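Local coordinates for possible galactose mutarotase (PDB 4RNL), which is of unknown function but probably interconverts the alpha and beta anomers of an aldose such as galactose, as aldose 1-epimerases do, at residues 133-138 and 154-159; 164-169 and 333-338; 198-203 and 235-240. One frame throughout, in Å; residues are numbered along the deposited sequence.

All three interactions pair antiparallel neighbours of one large sheet, with chemistry that varies across it. Interactions 1 and 2 adjoin, with centres about 9 Å apart: strand 150-159 of the first lies beside strand 162-171 of the second, and the side chains of Val154 and Ile165 touch on their common buried face. Interaction 1 is largely buried, apart from one amide-hydroxyl bond on its more open face. Interaction 2 is partly buried, with a salt-bridge network on one face and a water, hydroxyls and apolar groups on the other. Interaction 3, centred about 30 Å from interaction 1, lies at the far end of the sheet, where pairing is short and an arginine bonds mainly to carbonyls.

Interaction 1: 133-138 and 154-159; sequences VQLHRV and VTYTLS
Val133 and Tyr156 face each other as a hydrogen-bonded antiparallel pair, with Val133 N bound to Tyr156 O at 3.0 Å and Tyr156 N to Val133 O at 2.9 Å. Leu135 and Val154 repeat the reciprocal pattern two residues on. Between them Gln134 and Thr155 form a non-hydrogen-bonded pair, their CA atoms 4.2 Å apart. The axes of these short segments approach to 4.6 Å and run at 167°, nearly antiparallel.

On the Gln134 and Thr155 face, one polar bond bridges the strands. Gln134 CG stands anti to the backbone N (chi1 179°), and from there the chain extends until Gln134 NE2 gives a hydrogen to Thr155 OG1 at 3.0 Å. That bond is fairly straight, 161° at the hydrogen, and the hydroxyl oxygen lies in the amide plane. Gln134 OE1, the other end of the amide, has a weak bond from Arg127.

These strands, 132-139 and 150-159, form a beta hairpin within the large antiparallel sheet of the galactose mutarotase-like beta-sandwich fold. The hairpin's other face, with Val133, Leu135, Val154 and Tyr156, is buried. There the Tyr156 ring slants across Leu135, whose CD1 comes within 3.7 Å of Tyr156 CE1, an approach to neither face nor edge. Val133 O lies in the ring plane at its edge, 3.9 Å from Tyr156 CD1, while Val133 CG1 packs on Tyr156 CB at 4.2 Å. The phenol oxygen makes a weak bond to Gly43 O. On the same face, Val154 also touches Ser167 of strand 162-171.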
loop_
_atom_site.group_PDB
_atom_site.type_symbol
_atom_site.label_atom_id
_atom_site.label_comp_id
_atom_site.label_asym_id
_atom_site.label_seq_id
_atom_site.Cartn_x
_atom_site.Cartn_y
_atom_site.Cartn_z
ATOM N N VAL A 133 16.096 5.357 0.256
ATOM C CA VAL A 133 15.705 6.634 -0.323
ATOM C C VAL A 133 14.541 7.245 0.463
ATOM O O VAL A 133 13.618 6.536 0.909
ATOM C CB VAL A 133 15.357 6.479 -1.829
ATOM C CG1 VAL A 133 14.220 5.450 -2.027
ATOM C CG2 VAL A 133 14.970 7.821 -2.441
ATOM N N GLN A 134 14.608 8.558 0.670
ATOM C CA GLN A 134 13.521 9.293 1.307
ATOM C C GLN A 134 12.826 10.190 0.291
ATOM O O GLN A 134 13.473 11.019 -0.357
ATOM C CB GLN A 134 14.063 10.133 2.469
ATOM C CG GLN A 134 13.017 10.966 3.215
ATOM C CD GLN A 134 13.597 11.637 4.448
ATOM O OE1 GLN A 134 14.004 12.795 4.403
ATOM N NE2 GLN A 134 13.654 10.903 5.554
ATOM N N LEU A 135 11.512 10.011 0.144
ATOM C CA LEU A 135 10.702 10.867 -0.718
ATOM C C LEU A 135 10.070 11.975 0.115
ATOM O O LEU A 135 9.665 11.755 1.258
ATOM C CB LEU A 135 9.601 10.053 -1.404
ATOM C CG LEU A 135 10.124 8.889 -2.241
ATOM C CD1 LEU A 135 9.000 8.268 -3.034
ATOM C CD2 LEU A 135 11.227 9.349 -3.161
ATOM N N HIS A 136 9.983 13.168 -0.457
ATOM C CA HIS A 136 9.446 14.316 0.273
ATOM C C HIS A 136 8.583 15.160 -0.643
ATOM O O HIS A 136 8.985 15.468 -1.758
ATOM C CB HIS A 136 10.588 15.174 0.818
ATOM C CG HIS A 136 10.132 16.445 1.467
ATOM N ND1 HIS A 136 10.716 17.666 1.208
ATOM C CD2 HIS A 136 9.149 16.684 2.372
ATOM C CE1 HIS A 136 10.112 18.604 1.919
ATOM N NE2 HIS A 136 9.161 18.031 2.638
ATOM N N ARG A 137 7.403 15.553 -0.167
ATOM C CA ARG A 137 6.552 16.461 -0.932
ATOM C C ARG A 137 5.561 17.138 -0.009
ATOM O O ARG A 137 4.976 16.492 0.859
ATOM C CB ARG A 137 5.788 15.694 -2.020
ATOM C CG ARG A 137 4.897 16.569 -2.893
ATOM C CD ARG A 137 4.085 15.719 -3.868
ATOM N NE ARG A 137 3.228 16.531 -4.727
ATOM C CZ ARG A 137 1.970 16.849 -4.435
ATOM N NH1 ARG A 137 1.418 16.424 -3.300
ATOM N NH2 ARG A 137 1.263 17.591 -5.282
ATOM N N VAL A 138 5.379 18.444 -0.180
ATOM C CA VAL A 138 4.323 19.140 0.535
ATOM C C VAL A 138 3.065 19.132 -0.319
ATOM O O VAL A 138 3.094 19.566 -1.473
ATOM C CB VAL A 138 4.699 20.588 0.823
ATOM C CG1 VAL A 138 3.550 21.285 1.547
ATOM C CG2 VAL A 138 5.984 20.647 1.634
ATOM N N VAL A 154 8.353 10.023 3.178
ATOM C CA VAL A 154 8.189 8.578 3.188
ATOM C C VAL A 154 9.551 7.967 2.908
ATOM O O VAL A 154 10.175 8.258 1.887
ATOM C CB VAL A 154 7.168 8.119 2.137
ATOM C CG1 VAL A 154 7.059 6.600 2.141
ATOM C CG2 VAL A 154 5.803 8.743 2.417
ATOM N N THR A 155 10.025 7.140 3.835
ATOM C CA THR A 155 11.386 6.644 3.755
ATOM C C THR A 155 11.364 5.149 3.520
ATOM O O THR A 155 10.772 4.399 4.297
ATOM C CB THR A 155 12.166 6.972 5.041
ATOM O OG1 THR A 155 12.126 8.388 5.275
ATOM C CG2 THR A 155 13.629 6.528 4.915
ATOM N N TYR A 156 12.008 4.726 2.439
ATOM C CA TYR A 156 12.059 3.323 2.048
ATOM C C TYR A 156 13.484 2.839 2.310
ATOM O O TYR A 156 14.426 3.345 1.703
ATOM C CB TYR A 156 11.784 3.169 0.546
ATOM C CG TYR A 156 10.444 3.671 0.018
ATOM C CD1 TYR A 156 10.189 5.037 -0.108
ATOM C CD2 TYR A 156 9.466 2.779 -0.412
ATOM C CE1 TYR A 156 8.974 5.502 -0.627
ATOM C CE2 TYR A 156 8.246 3.234 -0.929
ATOM C CZ TYR A 156 8.011 4.592 -1.023
ATOM O OH TYR A 156 6.811 5.036 -1.552
ATOM N N THR A 157 13.660 1.880 3.214
ATOM C CA THR A 157 15.003 1.331 3.449
ATOM C C THR A 157 15.008 -0.186 3.404
ATOM O O THR A 157 13.985 -0.837 3.613
ATOM C CB THR A 157 15.592 1.787 4.784
ATOM O OG1 THR A 157 14.663 1.495 5.835
ATOM C CG2 THR A 157 15.865 3.289 4.759
ATOM N N LEU A 158 16.179 -0.743 3.133
ATOM C CA LEU A 158 16.309 -2.176 2.963
ATOM C C LEU A 158 17.387 -2.668 3.900
ATOM O O LEU A 158 18.459 -2.073 3.989
ATOM C CB LEU A 158 16.689 -2.496 1.510
ATOM C CG LEU A 158 16.932 -3.954 1.125
ATOM C CD1 LEU A 158 15.677 -4.802 1.365
ATOM C CD2 LEU A 158 17.375 -4.046 -0.337
ATOM N N SER A 159 17.093 -3.741 4.614
ATOM C CA SER A 159 18.096 -4.399 5.443
ATOM C C SER A 159 17.938 -5.895 5.263
ATOM O O SER A 159 16.909 -6.453 5.655
ATOM C CB SER A 159 17.899 -4.032 6.915
ATOM O OG SER A 159 18.889 -4.651 7.721
#

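Interaction 2: 164-169 and 333-338; sequences RIVSCA and RSETVY
Arg164 and Glu335 form a salt bridge on the face they share with Val166, Arg333 and Val337. Arg164 has two conformers, and the bridge is described for one of them: there the chain bends at chi3 (-85°), which brings Arg164 NE to Glu335 OE2 at 2.8 Å. The oxygen lies in the guanidinium plane, whereas the carboxylate plane is turned 57° from it. The Val337 side chain lies alongside that of Arg164, its CG2 near Arg164 CG and NE.

Arg333 takes the other carboxylate oxygen. Arg333 NH1 and NH2 reach along their own strand to Glu335 OE1, at 3.0 Å and 2.9 Å, from the same face of the carboxylate. Val166 CG1 lies over one face of this guanidinium, 3.9 Å from Arg333 NH2, and Val166 CG2 rests against Glu335 CG. An alanine in place of Glu335 would probably leave Arg333, and Arg164 in this conformer, without their shared counter-charge, and open a gap beside Val166 CG2.

Strand 332-342, from the end of the chain, here pairs antiparallel with strand 162-171 inside the large sheet of the galactose mutarotase-like fold, closing a long loop. Reciprocal backbone bonds join Ile165 to Thr336 and Ser167 to Ser334.

Ile165 points to the opposite, buried face. Its CD1 touches Tyr338 CE1 at 4.0 Å, obliquely to the ring, and both side chains also contact Asn181. A water gives a hydrogen to Ile165 O at 2.8 Å and bonds with Ser167 OG at 2.8 Å, with a weak third link to Ser334 O. The hydroxyls of Ser334 and Thr336 turn to Glu276 and to Thr309 and Thr274, respectively.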
loop_
_atom_site.group_PDB
_atom_site.type_symbol
_atom_site.label_atom_id
_atom_site.label_comp_id
_atom_site.label_asym_id
_atom_site.label_seq_id
_atom_site.Cartn_x
_atom_site.Cartn_y
_atom_site.Cartn_z
ATOM N N ARG A 164 11.586 -1.735 4.708
ATOM C CA ARG A 164 10.879 -0.927 5.704
ATOM C C ARG A 164 10.383 0.369 5.080
ATOM O O ARG A 164 11.121 1.054 4.377
ATOM C CB ARG A 164 11.788 -0.617 6.902
ATOM C CG ARG A 164 11.169 0.335 7.926
ATOM C CD ARG A 164 12.146 0.689 9.044
ATOM N NE ARG A 164 12.147 -0.309 10.115
ATOM C CZ ARG A 164 13.070 -1.253 10.258
ATOM N NH1 ARG A 164 14.076 -1.326 9.403
ATOM N NH2 ARG A 164 12.991 -2.119 11.256
ATOM N N ILE A 165 9.114 0.699 5.320
ATOM C CA ILE A 165 8.576 1.968 4.819
ATOM C C ILE A 165 8.026 2.767 5.993
ATOM O O ILE A 165 7.086 2.326 6.659
ATOM C CB ILE A 165 7.445 1.762 3.783
ATOM C CG1 ILE A 165 7.934 0.905 2.612
ATOM C CG2 ILE A 165 6.979 3.105 3.240
ATOM C CD1 ILE A 165 6.820 0.527 1.612
ATOM N N VAL A 166 8.619 3.931 6.260
ATOM C CA VAL A 166 8.151 4.781 7.361
ATOM C C VAL A 166 7.580 6.050 6.760
ATOM O O VAL A 166 8.272 6.738 6.010
ATOM C CB VAL A 166 9.305 5.134 8.322
ATOM C CG1 VAL A 166 8.810 6.038 9.468
ATOM C CG2 VAL A 166 9.942 3.857 8.868
ATOM N N SER A 167 6.321 6.355 7.073
ATOM C CA SER A 167 5.684 7.554 6.538
ATOM C C SER A 167 5.498 8.564 7.669
ATOM O O SER A 167 4.979 8.217 8.729
ATOM C CB SER A 167 4.338 7.208 5.895
ATOM O OG SER A 167 4.479 6.121 4.981
ATOM N N CYS A 168 5.954 9.797 7.456
ATOM C CA CYS A 168 5.873 10.839 8.478
ATOM C C CYS A 168 5.183 12.066 7.896
ATOM O O CYS A 168 5.338 12.355 6.705
ATOM C CB CYS A 168 7.275 11.230 8.964
ATOM S SG CYS A 168 8.152 9.931 9.880
ATOM N N ALA A 169 4.419 12.786 8.715
ATOM C CA ALA A 169 3.804 14.020 8.228
ATOM C C ALA A 169 3.533 15.018 9.328
ATOM O O ALA A 169 3.315 14.642 10.477
ATOM C CB ALA A 169 2.513 13.725 7.473
ATOM N N ARG A 333 2.979 9.397 12.173
ATOM C CA ARG A 333 4.001 8.400 11.857
ATOM C C ARG A 333 3.362 7.042 11.650
ATOM O O ARG A 333 2.574 6.575 12.476
ATOM C CB ARG A 333 5.065 8.302 12.955
ATOM C CG ARG A 333 6.191 7.290 12.624
ATOM C CD ARG A 333 7.156 7.059 13.798
ATOM N NE ARG A 333 8.334 6.294 13.383
ATOM C CZ ARG A 333 8.392 4.965 13.356
ATOM N NH1 ARG A 333 7.347 4.241 13.735
ATOM N NH2 ARG A 333 9.496 4.356 12.945
ATOM N N SER A 334 3.701 6.400 10.544
ATOM C CA SER A 334 3.225 5.052 10.293
ATOM C C SER A 334 4.396 4.232 9.789
ATOM O O SER A 334 5.247 4.744 9.066
ATOM C CB SER A 334 2.105 5.068 9.262
ATOM O OG SER A 334 1.599 3.764 9.083
ATOM N N GLU A 335 4.463 2.966 10.180
ATOM C CA GLU A 335 5.596 2.144 9.786
ATOM C C GLU A 335 5.136 0.743 9.451
ATOM O O GLU A 335 4.408 0.117 10.224
ATOM C CB GLU A 335 6.650 2.102 10.904
ATOM C CG GLU A 335 7.801 1.120 10.620
ATOM C CD GLU A 335 8.823 1.051 11.747
ATOM O OE1 GLU A 335 8.574 1.633 12.820
ATOM O OE2 GLU A 335 9.879 0.401 11.563
ATOM N N THR A 336 5.559 0.265 8.287
ATOM C CA THR A 336 5.231 -1.075 7.836
ATOM C C THR A 336 6.515 -1.749 7.344
ATOM O O THR A 336 7.364 -1.111 6.717
ATOM C CB THR A 336 4.126 -1.037 6.753
ATOM O OG1 THR A 336 2.919 -0.494 7.329
ATOM C CG2 THR A 336 3.829 -2.442 6.237
ATOM N N VAL A 337 6.690 -3.021 7.685
ATOM C CA VAL A 337 7.893 -3.747 7.291
ATOM C C VAL A 337 7.480 -5.007 6.548
ATOM O O VAL A 337 6.630 -5.764 7.020
ATOM C CB VAL A 337 8.748 -4.150 8.511
ATOM C CG1 VAL A 337 10.025 -4.858 8.051
ATOM C CG2 VAL A 337 9.089 -2.936 9.372
ATOM N N TYR A 338 8.068 -5.215 5.373
ATOM C CA TYR A 338 7.828 -6.416 4.594
ATOM C C TYR A 338 9.058 -7.295 4.747
ATOM O O TYR A 338 10.092 -7.003 4.153
ATOM C CB TYR A 338 7.670 -6.062 3.116
ATOM C CG TYR A 338 6.480 -5.184 2.779
ATOM C CD1 TYR A 338 6.484 -3.823 3.067
ATOM C CD2 TYR A 338 5.374 -5.718 2.130
ATOM C CE1 TYR A 338 5.401 -3.019 2.740
ATOM C CE2 TYR A 338 4.293 -4.926 1.791
ATOM C CZ TYR A 338 4.313 -3.579 2.100
ATOM O OH TYR A 338 3.229 -2.801 1.766
HETATM O O HOH W 1 4.586 3.480 5.928
#

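Interaction 3: 198-203 and 235-240; sequences HELRLA and RAVAGA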
loop_
_atom_site.group_PDB
_atom_site.type_symbol
_atom_site.label_atom_id
_atom_site.label_comp_id
_atom_site.label_asym_id
_atom_site.label_seq_id
_atom_site.Cartn_x
_atom_site.Cartn_y
_atom_site.Cartn_z
ATOM N N HIS A 198 -2.067 -18.878 -2.383
ATOM C CA HIS A 198 -1.222 -18.453 -1.256
ATOM C C HIS A 198 -1.948 -18.660 0.067
ATOM O O HIS A 198 -3.157 -18.446 0.165
ATOM C CB HIS A 198 -0.855 -16.970 -1.333
ATOM C CG HIS A 198 0.104 -16.621 -2.429
ATOM N ND1 HIS A 198 0.315 -17.429 -3.526
ATOM C CD2 HIS A 198 0.899 -15.540 -2.597
ATOM C CE1 HIS A 198 1.202 -16.859 -4.323
ATOM N NE2 HIS A 198 1.567 -15.707 -3.785
ATOM N N GLU A 199 -1.196 -19.032 1.096
ATOM C CA GLU A 199 -1.763 -19.185 2.429
ATOM C C GLU A 199 -1.561 -17.889 3.198
ATOM O O GLU A 199 -0.456 -17.336 3.227
ATOM C CB GLU A 199 -1.102 -20.356 3.155
ATOM C CG GLU A 199 -1.384 -21.694 2.472
ATOM C CD GLU A 199 -0.685 -22.861 3.133
ATOM O OE1 GLU A 199 0.283 -22.630 3.895
ATOM O OE2 GLU A 199 -1.108 -24.017 2.884
ATOM N N LEU A 200 -2.640 -17.397 3.800
ATOM C CA LEU A 200 -2.598 -16.144 4.545
ATOM C C LEU A 200 -3.041 -16.394 5.970
ATOM O O LEU A 200 -4.036 -17.083 6.196
ATOM C CB LEU A 200 -3.538 -15.112 3.904
ATOM C CG LEU A 200 -3.657 -13.764 4.626
ATOM C CD1 LEU A 200 -2.306 -13.068 4.667
ATOM C CD2 LEU A 200 -4.693 -12.880 3.960
ATOM N N ARG A 201 -2.291 -15.854 6.925
ATOM C CA ARG A 201 -2.742 -15.761 8.310
ATOM C C ARG A 201 -2.793 -14.289 8.700
ATOM O O ARG A 201 -1.857 -13.545 8.417
ATOM C CB ARG A 201 -1.792 -16.520 9.249
ATOM C CG ARG A 201 -2.252 -16.475 10.711
ATOM C CD ARG A 201 -1.308 -17.213 11.666
ATOM N NE ARG A 201 -0.054 -16.486 11.857
ATOM C CZ ARG A 201 0.085 -15.408 12.628
ATOM N NH1 ARG A 201 -0.953 -14.913 13.292
ATOM N NH2 ARG A 201 1.267 -14.814 12.732
ATOM N N LEU A 202 -3.885 -13.860 9.340
ATOM C CA LEU A 202 -3.996 -12.477 9.807
ATOM C C LEU A 202 -4.238 -12.454 11.294
ATOM O O LEU A 202 -5.032 -13.241 11.817
ATOM C CB LEU A 202 -5.150 -11.733 9.120
ATOM C CG LEU A 202 -5.131 -11.599 7.602
ATOM C CD1 LEU A 202 -6.450 -10.988 7.125
ATOM C CD2 LEU A 202 -3.936 -10.753 7.150
ATOM N N ALA A 203 -3.565 -11.546 11.987
ATOM C CA ALA A 203 -3.831 -11.367 13.407
ATOM C C ALA A 203 -5.009 -10.415 13.558
ATOM O O ALA A 203 -4.856 -9.291 14.037
ATOM C CB ALA A 203 -2.602 -10.831 14.122
ATOM N N ARG A 235 -4.501 -20.153 5.905
ATOM C CA ARG A 235 -5.307 -20.901 4.939
ATOM C C ARG A 235 -5.216 -20.235 3.575
ATOM O O ARG A 235 -4.918 -19.046 3.490
ATOM C CB ARG A 235 -6.774 -20.923 5.385
ATOM C CG ARG A 235 -7.263 -19.557 5.864
ATOM C CD ARG A 235 -8.766 -19.359 5.666
ATOM N NE ARG A 235 -9.060 -18.897 4.318
ATOM C CZ ARG A 235 -10.001 -18.015 4.013
ATOM N NH1 ARG A 235 -10.767 -17.491 4.962
ATOM N NH2 ARG A 235 -10.170 -17.655 2.753
ATOM N N ALA A 236 -5.513 -20.984 2.518
ATOM C CA ALA A 236 -5.516 -20.416 1.169
ATOM C C ALA A 236 -6.462 -19.217 1.096
ATOM O O ALA A 236 -7.551 -19.254 1.681
ATOM C CB ALA A 236 -5.912 -21.473 0.150
ATOM N N VAL A 237 -6.042 -18.153 0.410
ATOM C CA VAL A 237 -6.889 -16.977 0.232
ATOM C C VAL A 237 -8.188 -17.379 -0.475
ATOM O O VAL A 237 -9.293 -17.086 0.013
ATOM C CB VAL A 237 -6.157 -15.846 -0.525
ATOM C CG1 VAL A 237 -7.135 -14.717 -0.853
ATOM C CG2 VAL A 237 -4.998 -15.308 0.326
ATOM N N ALA A 238 -8.034 -18.057 -1.611
ATOM C CA ALA A 238 -9.109 -18.790 -2.292
ATOM C C ALA A 238 -10.240 -17.963 -2.908
ATOM O O ALA A 238 -10.647 -18.224 -4.043
ATOM C CB ALA A 238 -9.678 -19.880 -1.385
ATOM N N GLY A 239 -10.757 -16.985 -2.172
ATOM C CA GLY A 239 -11.873 -16.194 -2.669
ATOM C C GLY A 239 -11.490 -14.772 -3.030
ATOM O O GLY A 239 -10.314 -14.395 -2.946
ATOM N N ALA A 240 -12.485 -13.990 -3.442
ATOM C CA ALA A 240 -12.290 -12.577 -3.736
ATOM C C ALA A 240 -12.494 -11.775 -2.454
ATOM O O ALA A 240 -13.431 -12.043 -1.692
ATOM C CB ALA A 240 -13.285 -12.125 -4.795
#
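Arg235, paired through its backbone with Leu200, carries a flat guanidinium whose edge collects carbonyl oxygens of its own segment. Arg235 NE and NH2 grip Ala236 O side-on, at 3.1 Å and 3.3 Å, and this oxygen lies close to the guanidinium plane. Val237 O also sits at the edge and in plane, though its bond from NH2 is weak. NH2 further bonds to Tyr241 OH, NH1 to the carbonyls of Asp230 and Arg228, and the charge makes a cation-pi contact with Phe231. The first torsion (chi1 44°) sets Arg235 CG between the backbone N and the carbonyl carbon, near Leu200 O. The His198 ring is turned from 235-240, and its NE2 bonds to Leu187 N.

Across the segments the grip is mainly by main chain. Leu200 N reaches Arg235 O at 2.8 Å from 39° out of the carbonyl plane, and Arg235 N reaches Leu200 O at 3.1 Å from 46° out. Val237 N meets His198 O at 2.9 Å. Beside it, Val237 CG2 packs on Leu200 CB at 3.9 Å, the apolar part of the contact. Strand 235-236 is the last of the large sheet within this chain.

With so brief a pairing, three main-chain bonds and one apolar contact join the segments, while Arg235 ties the turn after its own strand to itself; the carbonyl oxygens gathered round the cation would probably offset part of its charge.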